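Local coordinates for protein inorganic pyrophosphatase (Helicobacter pylori, PDB 1YGZ) that probably catalyses the magnesium-dependent hydrolysis of inorganic pyrophosphate to two phosphate ions, acting as a homohexamer, at residues L71-V76 against I105-D110; R87-L92 against K120-L125; D131-F136 against K152-K157. All coordinates share one frame; numbering follows the deposited sequence.

Contact 1 of 3, residues L71-V76 against I105-D110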
loop_
_atom_site.group_PDB
_atom_site.type_symbol
_atom_site.label_atom_id
_atom_site.label_comp_id
_atom_site.label_asym_id
_atom_site.label_seq_id
_atom_site.Cartn_x
_atom_site.Cartn_y
_atom_site.Cartn_z
ATOM N N LEU A 71 23.248 17.995 6.805
ATOM C CA LEU A 71 22.551 19.249 6.560
ATOM C C LEU A 71 23.287 20.370 7.288
ATOM O O LEU A 71 23.785 20.177 8.389
ATOM C CB LEU A 71 21.116 19.174 7.067
ATOM C CG LEU A 71 20.223 18.085 6.470
ATOM C CD1 LEU A 71 18.780 18.291 6.923
ATOM C CD2 LEU A 71 20.277 18.162 4.969
ATOM N N VAL A 72 23.351 21.548 6.684
ATOM C CA VAL A 72 24.040 22.668 7.298
ATOM C C VAL A 72 23.084 23.859 7.399
ATOM O O VAL A 72 23.185 24.820 6.652
ATOM C CB VAL A 72 25.282 23.047 6.465
ATOM C CG1 VAL A 72 26.136 24.022 7.236
ATOM C CG2 VAL A 72 26.066 21.815 6.128
ATOM N N LEU A 73 22.153 23.795 8.334
ATOM C CA LEU A 73 21.171 24.857 8.487
ATOM C C LEU A 73 21.834 26.206 8.576
ATOM O O LEU A 73 22.769 26.387 9.354
ATOM C CB LEU A 73 20.324 24.627 9.734
ATOM C CG LEU A 73 19.610 23.275 9.775
ATOM C CD1 LEU A 73 20.630 22.147 9.850
ATOM C CD2 LEU A 73 18.670 23.231 10.960
ATOM N N SER A 74 21.354 27.148 7.769
ATOM C CA SER A 74 21.880 28.509 7.765
ATOM C C SER A 74 20.891 29.388 7.022
ATOM O O SER A 74 20.003 28.879 6.333
ATOM C CB SER A 74 23.203 28.570 7.038
ATOM O OG SER A 74 22.966 28.577 5.646
ATOM N N ASP A 75 21.045 30.702 7.135
ATOM C CA ASP A 75 20.120 31.590 6.448
ATOM C C ASP A 75 20.475 31.777 4.977
ATOM O O ASP A 75 19.641 32.257 4.197
ATOM C CB ASP A 75 20.054 32.954 7.144
ATOM C CG ASP A 75 19.308 32.907 8.457
ATOM O OD1 ASP A 75 19.653 32.064 9.310
ATOM O OD2 ASP A 75 18.382 33.722 8.641
ATOM N N VAL A 76 21.694 31.391 4.593
ATOM C CA VAL A 76 22.119 31.542 3.207
ATOM C C VAL A 76 22.264 30.216 2.478
ATOM O O VAL A 76 22.205 29.152 3.093
ATOM C CB VAL A 76 23.451 32.297 3.102
ATOM C CG1 VAL A 76 23.347 33.607 3.843
ATOM C CG2 VAL A 76 24.591 31.435 3.645
ATOM N N ILE A 105 22.775 16.601 11.454
ATOM C CA ILE A 105 22.253 17.956 11.472
ATOM C C ILE A 105 23.389 18.847 11.933
ATOM O O ILE A 105 24.061 18.538 12.927
ATOM C CB ILE A 105 21.067 18.092 12.429
ATOM C CG1 ILE A 105 20.022 17.034 12.094
ATOM C CG2 ILE A 105 20.470 19.501 12.313
ATOM C CD1 ILE A 105 19.597 17.067 10.647
ATOM N N ALA A 106 23.619 19.941 11.211
ATOM C CA ALA A 106 24.724 20.818 11.563
ATOM C C ALA A 106 24.648 22.256 11.079
ATOM O O ALA A 106 23.807 22.622 10.249
ATOM C CB ALA A 106 26.031 20.194 11.103
ATOM N N LEU A 107 25.538 23.072 11.635
ATOM C CA LEU A 107 25.625 24.477 11.297
ATOM C C LEU A 107 27.080 24.773 10.965
ATOM O O LEU A 107 27.989 24.014 11.337
ATOM C CB LEU A 107 25.168 25.346 12.475
ATOM C CG LEU A 107 23.744 25.242 13.056
ATOM C CD1 LEU A 107 22.751 25.492 11.957
ATOM C CD2 LEU A 107 23.496 23.876 13.675
ATOM N N PRO A 108 27.326 25.879 10.251
ATOM C CA PRO A 108 28.699 26.237 9.884
ATOM C C PRO A 108 29.434 26.817 11.090
ATOM O O PRO A 108 28.801 27.369 11.986
ATOM C CB PRO A 108 28.512 27.289 8.784
ATOM C CG PRO A 108 27.030 27.192 8.396
ATOM C CD PRO A 108 26.363 26.838 9.688
ATOM N N ILE A 109 30.758 26.692 11.107
ATOM C CA ILE A 109 31.567 27.232 12.202
ATOM C C ILE A 109 31.216 28.707 12.446
ATOM O O ILE A 109 31.135 29.492 11.498
ATOM C CB ILE A 109 33.077 27.110 11.860
ATOM C CG1 ILE A 109 33.644 25.828 12.467
ATOM C CG2 ILE A 109 33.842 28.307 12.353
ATOM C CD1 ILE A 109 33.061 24.566 11.893
ATOM N N ASP A 110 31.016 29.090 13.705
ATOM C CA ASP A 110 30.684 30.483 14.016
ATOM C C ASP A 110 31.593 31.472 13.309
ATOM O O ASP A 110 31.141 32.546 12.908
ATOM C CB ASP A 110 30.763 30.736 15.512
ATOM C CG ASP A 110 29.696 30.001 16.268
ATOM O OD1 ASP A 110 28.518 30.076 15.843
ATOM O OD2 ASP A 110 30.031 29.354 17.283
#
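Leu-71 with Ile-105 and Val-72 with Ala-106 form a short parallel beta ladder in the barrel-like sheet of the soluble pyrophosphatase fold, where strand 69-72 runs out beside strand 103-108. The evidence is the CA spacing, 5.1 Å for Leu-71 CA to Ile-105 CA, and two backbone bonds that both use Ala-106: Ala-106 N gives to Leu-71 O and Ala-106 O receives Leu-73 N, each over 2.8 Å. With N-H...O angles of 122° and 119°, both bonds are bent and weak. Val-72 CA adds a C-H...O contact to the same Ala-106 O.

The side chains sort onto two faces. On one, Leu-71 and Ile-105 lie side by side and point the same way, Leu-71 CD1 meeting Ile-105 CD1 at 4.0 Å. The opposite face carries Val-72 and Ala-106. Val-72 CG1, held anti to its own N (chi1 -169°), reaches past the ladder and slants across the Pro-108 ring, 3.5 Å from Pro-108 CG. Leu-73, already beyond the strand, leans back over strand 103-108, and Leu-73 CD1 lies 3.6 Å from Ile-105 CG2. Apolar packing thus continues past the last bridge.

Around the ladder, Ile-133 and Phe-137 of helix 127-137 cover Leu-71, and Ile-133 with Thr-129 covers Leu-73. Leu-71 also rests on Tyr-54, a predicted substrate-binding residue on strand 53-56, so the pairing backs onto the probable active site. Strand 103-108 is paired in turn with strand 83-96, which hydrogen-bonds to Ile-105 and Leu-107 and packs Val-89 against both.

Contact 2 of 3, residues R87-L92 against K120-L125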
loop_
_atom_site.group_PDB
_atom_site.type_symbol
_atom_site.label_atom_id
_atom_site.label_comp_id
_atom_site.label_asym_id
_atom_site.label_seq_id
_atom_site.Cartn_x
_atom_site.Cartn_y
_atom_site.Cartn_z
ATOM N N ARG A 87 29.548 22.031 12.521
ATOM C CA ARG A 87 29.648 21.397 13.812
ATOM C C ARG A 87 28.356 20.621 14.057
ATOM O O ARG A 87 27.247 21.126 13.819
ATOM C CB ARG A 87 29.873 22.452 14.899
ATOM C CG ARG A 87 28.784 23.521 14.998
ATOM C CD ARG A 87 29.018 24.398 16.216
ATOM N NE ARG A 87 27.778 24.844 16.856
ATOM C CZ ARG A 87 27.152 25.983 16.579
ATOM N NH1 ARG A 87 27.653 26.806 15.664
ATOM N NH2 ARG A 87 26.029 26.303 17.223
ATOM N N LEU A 88 28.510 19.382 14.519
ATOM C CA LEU A 88 27.367 18.529 14.786
ATOM C C LEU A 88 26.512 19.059 15.921
ATOM O O LEU A 88 26.996 19.312 17.026
ATOM C CB LEU A 88 27.838 17.114 15.090
ATOM C CG LEU A 88 28.460 16.453 13.867
ATOM C CD1 LEU A 88 28.983 15.078 14.251
ATOM C CD2 LEU A 88 27.426 16.365 12.726
ATOM N N VAL A 89 25.228 19.229 15.631
ATOM C CA VAL A 89 24.277 19.733 16.606
ATOM C C VAL A 89 23.202 18.675 16.838
ATOM O O VAL A 89 22.353 18.806 17.727
ATOM C CB VAL A 89 23.635 21.022 16.090
ATOM C CG1 VAL A 89 22.646 20.687 14.976
ATOM C CG2 VAL A 89 22.969 21.771 17.223
ATOM N N GLY A 90 23.252 17.621 16.031
ATOM C CA GLY A 90 22.291 16.538 16.148
ATOM C C GLY A 90 22.274 15.634 14.925
ATOM O O GLY A 90 23.254 15.529 14.180
ATOM N N VAL A 91 21.156 14.959 14.720
ATOM C CA VAL A 91 21.030 14.083 13.572
ATOM C C VAL A 91 19.623 13.524 13.433
ATOM O O VAL A 91 18.989 13.167 14.424
ATOM C CB VAL A 91 22.042 12.925 13.641
ATOM C CG1 VAL A 91 21.922 12.203 14.954
ATOM C CG2 VAL A 91 21.805 11.973 12.478
ATOM N N LEU A 92 19.146 13.466 12.193
ATOM C CA LEU A 92 17.814 12.969 11.894
ATOM C C LEU A 92 17.862 11.552 11.368
ATOM O O LEU A 92 18.219 11.321 10.223
ATOM C CB LEU A 92 17.124 13.866 10.863
ATOM C CG LEU A 92 15.815 13.338 10.258
ATOM C CD1 LEU A 92 14.832 12.971 11.372
ATOM C CD2 LEU A 92 15.217 14.389 9.332
ATOM N N LYS A 120 23.494 25.076 20.443
ATOM C CA LYS A 120 24.552 24.134 20.824
ATOM C C LYS A 120 24.171 22.670 20.619
ATOM O O LYS A 120 25.044 21.812 20.445
ATOM C CB LYS A 120 24.936 24.363 22.277
ATOM C CG LYS A 120 25.221 25.808 22.566
ATOM C CD LYS A 120 26.247 26.338 21.605
ATOM C CE LYS A 120 26.526 27.800 21.860
ATOM N NZ LYS A 120 27.423 28.350 20.799
ATOM N N ASP A 121 22.871 22.389 20.652
ATOM C CA ASP A 121 22.389 21.040 20.447
ATOM C C ASP A 121 20.968 21.033 19.892
ATOM O O ASP A 121 20.233 22.017 20.028
ATOM C CB ASP A 121 22.457 20.242 21.740
ATOM C CG ASP A 121 22.563 18.763 21.482
ATOM O OD1 ASP A 121 21.703 18.235 20.751
ATOM O OD2 ASP A 121 23.504 18.124 21.991
ATOM N N ILE A 122 20.608 19.910 19.270
ATOM C CA ILE A 122 19.311 19.709 18.626
ATOM C C ILE A 122 18.109 20.370 19.269
ATOM O O ILE A 122 17.224 20.847 18.571
ATOM C CB ILE A 122 18.993 18.208 18.468
ATOM C CG1 ILE A 122 18.196 17.997 17.197
ATOM C CG2 ILE A 122 18.166 17.704 19.619
ATOM C CD1 ILE A 122 18.974 18.350 15.935
ATOM N N ASP A 123 18.068 20.393 20.595
ATOM C CA ASP A 123 16.930 20.988 21.291
ATOM C C ASP A 123 16.858 22.488 21.065
ATOM O O ASP A 123 15.837 23.084 21.323
ATOM C CB ASP A 123 17.024 20.717 22.794
ATOM C CG ASP A 123 18.185 21.454 23.441
ATOM O OD1 ASP A 123 19.324 21.312 22.924
ATOM O OD2 ASP A 123 17.960 22.170 24.453
ATOM N N ASP A 124 17.944 23.084 20.585
ATOM C CA ASP A 124 18.003 24.522 20.363
ATOM C C ASP A 124 17.414 24.945 19.030
ATOM O O ASP A 124 17.585 26.076 18.614
ATOM C CB ASP A 124 19.442 25.019 20.440
ATOM C CG ASP A 124 20.143 24.591 21.711
ATOM O OD1 ASP A 124 19.523 24.648 22.799
ATOM O OD2 ASP A 124 21.327 24.210 21.621
ATOM N N LEU A 125 16.712 24.040 18.361
ATOM C CA LEU A 125 16.132 24.373 17.076
ATOM C C LEU A 125 14.637 24.639 17.238
ATOM O O LEU A 125 13.966 23.944 17.997
ATOM C CB LEU A 125 16.381 23.230 16.086
ATOM C CG LEU A 125 17.840 23.080 15.643
ATOM C CD1 LEU A 125 18.076 21.814 14.817
ATOM C CD2 LEU A 125 18.173 24.306 14.851
#
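Arg-87 presents the edge of its guanidinium to Lys-120, whose backbone N lies near the guanidinium plane, 4.3 Å from Arg-87 NH2. Lys-120 NZ is equally distant from that nitrogen, but the two cationic ends are taken up by carbonyls of the same loop: Val-119 O accepts from Arg-87 NH2, and Ser-117 O from Lys-120 NZ. The second flat group is the Asp-124 carboxylate. Asp-124 OD2 receives Asp-121 N at 2.6 Å with an N-H...O angle of 160°; the donor approaches on the anti side, 32° out of the carboxylate plane. A weak bond from Lys-120 N reaches the same atom, so one oxygen accepts two successive backbone N-H groups of the loop.

Strand 83-96 carries a classic beta bulge at this point, Val-89 and Gly-90 both facing Ile-105. Val-89 O accepts Ile-122 N at 2.6 Å, a weak bond by its 122° angle. Beside it, Val-89 CG2, anti to the backbone N, packs 3.4 Å from Asp-121 CA. Ile-122 CD1 comes over the bulge glycine, 3.8 Å from Gly-90 CA, where no side chain intervenes; its other neighbours include Phe-154 of strand 149-155.

The loop is therefore joined to the strand by one weak backbone hydrogen bond and by apolar contact, without a salt bridge between the two segments. Asp-121 OD1 accepts Lys-157 N, at the start of helix 157-169, a site where its negative charge would probably suit the helix dipole.

Contact 3 of 3, residues D131-F136 against K152-K157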
loop_
_atom_site.group_PDB
_atom_site.type_symbol
_atom_site.label_atom_id
_atom_site.label_comp_id
_atom_site.label_asym_id
_atom_site.label_seq_id
_atom_site.Cartn_x
_atom_site.Cartn_y
_atom_site.Cartn_z
ATOM N N ASP A 131 10.041 20.481 12.350
ATOM C CA ASP A 131 8.875 19.930 11.661
ATOM C C ASP A 131 9.044 19.992 10.152
ATOM O O ASP A 131 8.905 18.977 9.459
ATOM C CB ASP A 131 7.585 20.664 12.052
ATOM C CG ASP A 131 7.353 20.664 13.539
ATOM O OD1 ASP A 131 7.560 19.599 14.151
ATOM O OD2 ASP A 131 6.961 21.719 14.097
ATOM N N LYS A 132 9.342 21.185 9.644
ATOM C CA LYS A 132 9.517 21.364 8.206
ATOM C C LYS A 132 10.584 20.404 7.644
ATOM O O LYS A 132 10.419 19.855 6.562
ATOM C CB LYS A 132 9.900 22.822 7.887
ATOM C CG LYS A 132 9.728 23.234 6.411
ATOM C CD LYS A 132 10.428 24.562 6.098
ATOM C CE LYS A 132 9.933 25.732 6.950
ATOM N NZ LYS A 132 8.616 26.259 6.489
ATOM N N ILE A 133 11.675 20.203 8.372
ATOM C CA ILE A 133 12.711 19.300 7.880
ATOM C C ILE A 133 12.221 17.854 7.884
ATOM O O ILE A 133 12.370 17.134 6.888
ATOM C CB ILE A 133 13.986 19.392 8.729
ATOM C CG1 ILE A 133 14.514 20.827 8.698
ATOM C CG2 ILE A 133 15.044 18.425 8.187
ATOM C CD1 ILE A 133 15.506 21.117 9.773
ATOM N N LYS A 134 11.628 17.438 9.001
ATOM C CA LYS A 134 11.126 16.076 9.110
ATOM C C LYS A 134 10.079 15.817 8.027
ATOM O O LYS A 134 10.218 14.886 7.240
ATOM C CB LYS A 134 10.536 15.844 10.501
ATOM C CG LYS A 134 10.163 14.403 10.812
ATOM C CD LYS A 134 9.644 14.291 12.258
ATOM C CE LYS A 134 9.362 12.840 12.696
ATOM N NZ LYS A 134 10.603 11.997 12.754
ATOM N N HIS A 135 9.049 16.660 7.979
ATOM C CA HIS A 135 7.979 16.516 7.000
ATOM C C HIS A 135 8.532 16.470 5.578
ATOM O O HIS A 135 8.099 15.667 4.741
ATOM C CB HIS A 135 6.984 17.668 7.132
ATOM C CG HIS A 135 6.053 17.800 5.966
ATOM N ND1 HIS A 135 6.447 18.329 4.754
ATOM C CD2 HIS A 135 4.749 17.468 5.825
ATOM C CE1 HIS A 135 5.423 18.319 3.919
ATOM N NE2 HIS A 135 4.380 17.802 4.543
ATOM N N PHE A 136 9.485 17.345 5.308
ATOM C CA PHE A 136 10.099 17.394 3.994
ATOM C C PHE A 136 10.547 16.003 3.606
ATOM O O PHE A 136 10.014 15.397 2.666
ATOM C CB PHE A 136 11.321 18.308 4.014
ATOM C CG PHE A 136 12.117 18.286 2.736
ATOM C CD1 PHE A 136 11.679 18.992 1.611
ATOM C CD2 PHE A 136 13.302 17.559 2.653
ATOM C CE1 PHE A 136 12.406 18.980 0.424
ATOM C CE2 PHE A 136 14.043 17.535 1.467
ATOM C CZ PHE A 136 13.591 18.249 0.347
ATOM N N LYS A 152 12.236 8.479 11.438
ATOM C CA LYS A 152 12.150 8.146 12.842
ATOM C C LYS A 152 12.022 9.395 13.681
ATOM O O LYS A 152 10.994 9.614 14.316
ATOM C CB LYS A 152 13.384 7.344 13.283
ATOM C CG LYS A 152 13.346 5.855 12.911
ATOM C CD LYS A 152 13.129 5.641 11.417
ATOM C CE LYS A 152 12.997 4.158 11.077
ATOM N NZ LYS A 152 11.776 3.540 11.684
ATOM N N GLY A 153 13.062 10.218 13.677
ATOM C CA GLY A 153 13.030 11.439 14.465
ATOM C C GLY A 153 14.430 11.976 14.645
ATOM O O GLY A 153 15.359 11.487 14.006
ATOM N N PHE A 154 14.601 12.966 15.510
ATOM C CA PHE A 154 15.933 13.521 15.704
ATOM C C PHE A 154 16.596 13.031 16.985
ATOM O O PHE A 154 15.966 12.386 17.807
ATOM C CB PHE A 154 15.881 15.048 15.720
ATOM C CG PHE A 154 15.249 15.649 14.501
ATOM C CD1 PHE A 154 13.865 15.814 14.420
ATOM C CD2 PHE A 154 16.039 16.071 13.442
ATOM C CE1 PHE A 154 13.283 16.397 13.297
ATOM C CE2 PHE A 154 15.463 16.657 12.312
ATOM C CZ PHE A 154 14.086 16.821 12.241
ATOM N N GLU A 155 17.878 13.336 17.130
ATOM C CA GLU A 155 18.647 12.959 18.309
ATOM C C GLU A 155 19.679 14.048 18.642
ATOM O O GLU A 155 19.968 14.922 17.832
ATOM C CB GLU A 155 19.325 11.609 18.071
ATOM C CG GLU A 155 18.326 10.561 17.599
ATOM C CD GLU A 155 18.801 9.130 17.755
ATOM O OE1 GLU A 155 18.027 8.225 17.395
ATOM O OE2 GLU A 155 19.926 8.893 18.233
ATOM N N ASN A 156 20.218 14.007 19.847
ATOM C CA ASN A 156 21.191 15.006 20.277
ATOM C C ASN A 156 22.551 14.866 19.596
ATOM O O ASN A 156 22.819 13.899 18.873
ATOM C CB ASN A 156 21.405 14.892 21.777
ATOM C CG ASN A 156 21.889 13.510 22.176
ATOM O OD1 ASN A 156 22.862 12.992 21.617
ATOM N ND2 ASN A 156 21.208 12.899 23.133
ATOM N N LYS A 157 23.410 15.844 19.864
ATOM C CA LYS A 157 24.746 15.864 19.316
ATOM C C LYS A 157 25.455 14.552 19.595
ATOM O O LYS A 157 25.945 13.883 18.677
ATOM C CB LYS A 157 25.549 17.001 19.930
ATOM C CG LYS A 157 27.019 16.911 19.603
ATOM C CD LYS A 157 27.739 18.199 19.904
ATOM C CE LYS A 157 29.205 18.061 19.551
ATOM N NZ LYS A 157 29.942 19.336 19.714
#
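Helix 131-136 passes strand 152-155 with axes 9.8 Å apart at closest approach and N-to-C directions 142° apart, Lys-134 and Phe-154 bridging the gap. In the soluble pyrophosphatase fold the helix packs beside strand 149-155, which pairs antiparallel with strand 83-96; Lys-152 and Gly-153 form a classic beta bulge opposite Asn-93. The nearest CA atoms, of Lys-134 and Gly-153, are 7.3 Å apart, so side chains must span the gap, to a ring in one place and to a backbone carbonyl in another.

The Phe-154 ring reaches the helix and meets two successive residues. Ile-133 CB lies at the ring edge, near its plane, 4.4 Å from Phe-154 CZ, while Lys-134 CB approaches Phe-154 CE1 obliquely at 4.0 Å. The aliphatic start of the lysine is thus part of the apolar contact.

Lys-134 leaves the helix with CG anti to its N (chi1 -171°) and stays extended until it bends at its last torsion (chi4 65°), which places NZ beside the Lys-152 carbonyl. There NZ has a weak bond to Lys-152 O and another weak one to Val-151 O, two consecutive carbonyls of the strand.

The helix also serves the hexamer: His-135 NE2 bonds to Asp-142 OD2 of a second subunit, and Lys-132 NZ to Tyr-45 O of that subunit. At the far end of the strand segment, Asn-156 N-caps helix 157-169, its OD1 accepting the backbone N of Ser-159.

In the fold
All three contacts reach one curled sheet. Centres of contacts 1 and 2 are about 10 Å apart, as are those of 2 and 3, while 1 and 3 are about 15 Å apart. Contacts 1 and 2 alternate along the chain and share the antiparallel pairing of strands 83-96 and 103-108; contact 3 follows both, with strand 149-155 beside strand 83-96. Helix 127-137 closes the arrangement, since Ile-133 touches Leu-71 and Leu-73 of contact 1 as well as the strand of contact 3, so one helix packs on the barrel, near a predicted substrate-binding tyrosine, and also meets a second subunit of the hexamer.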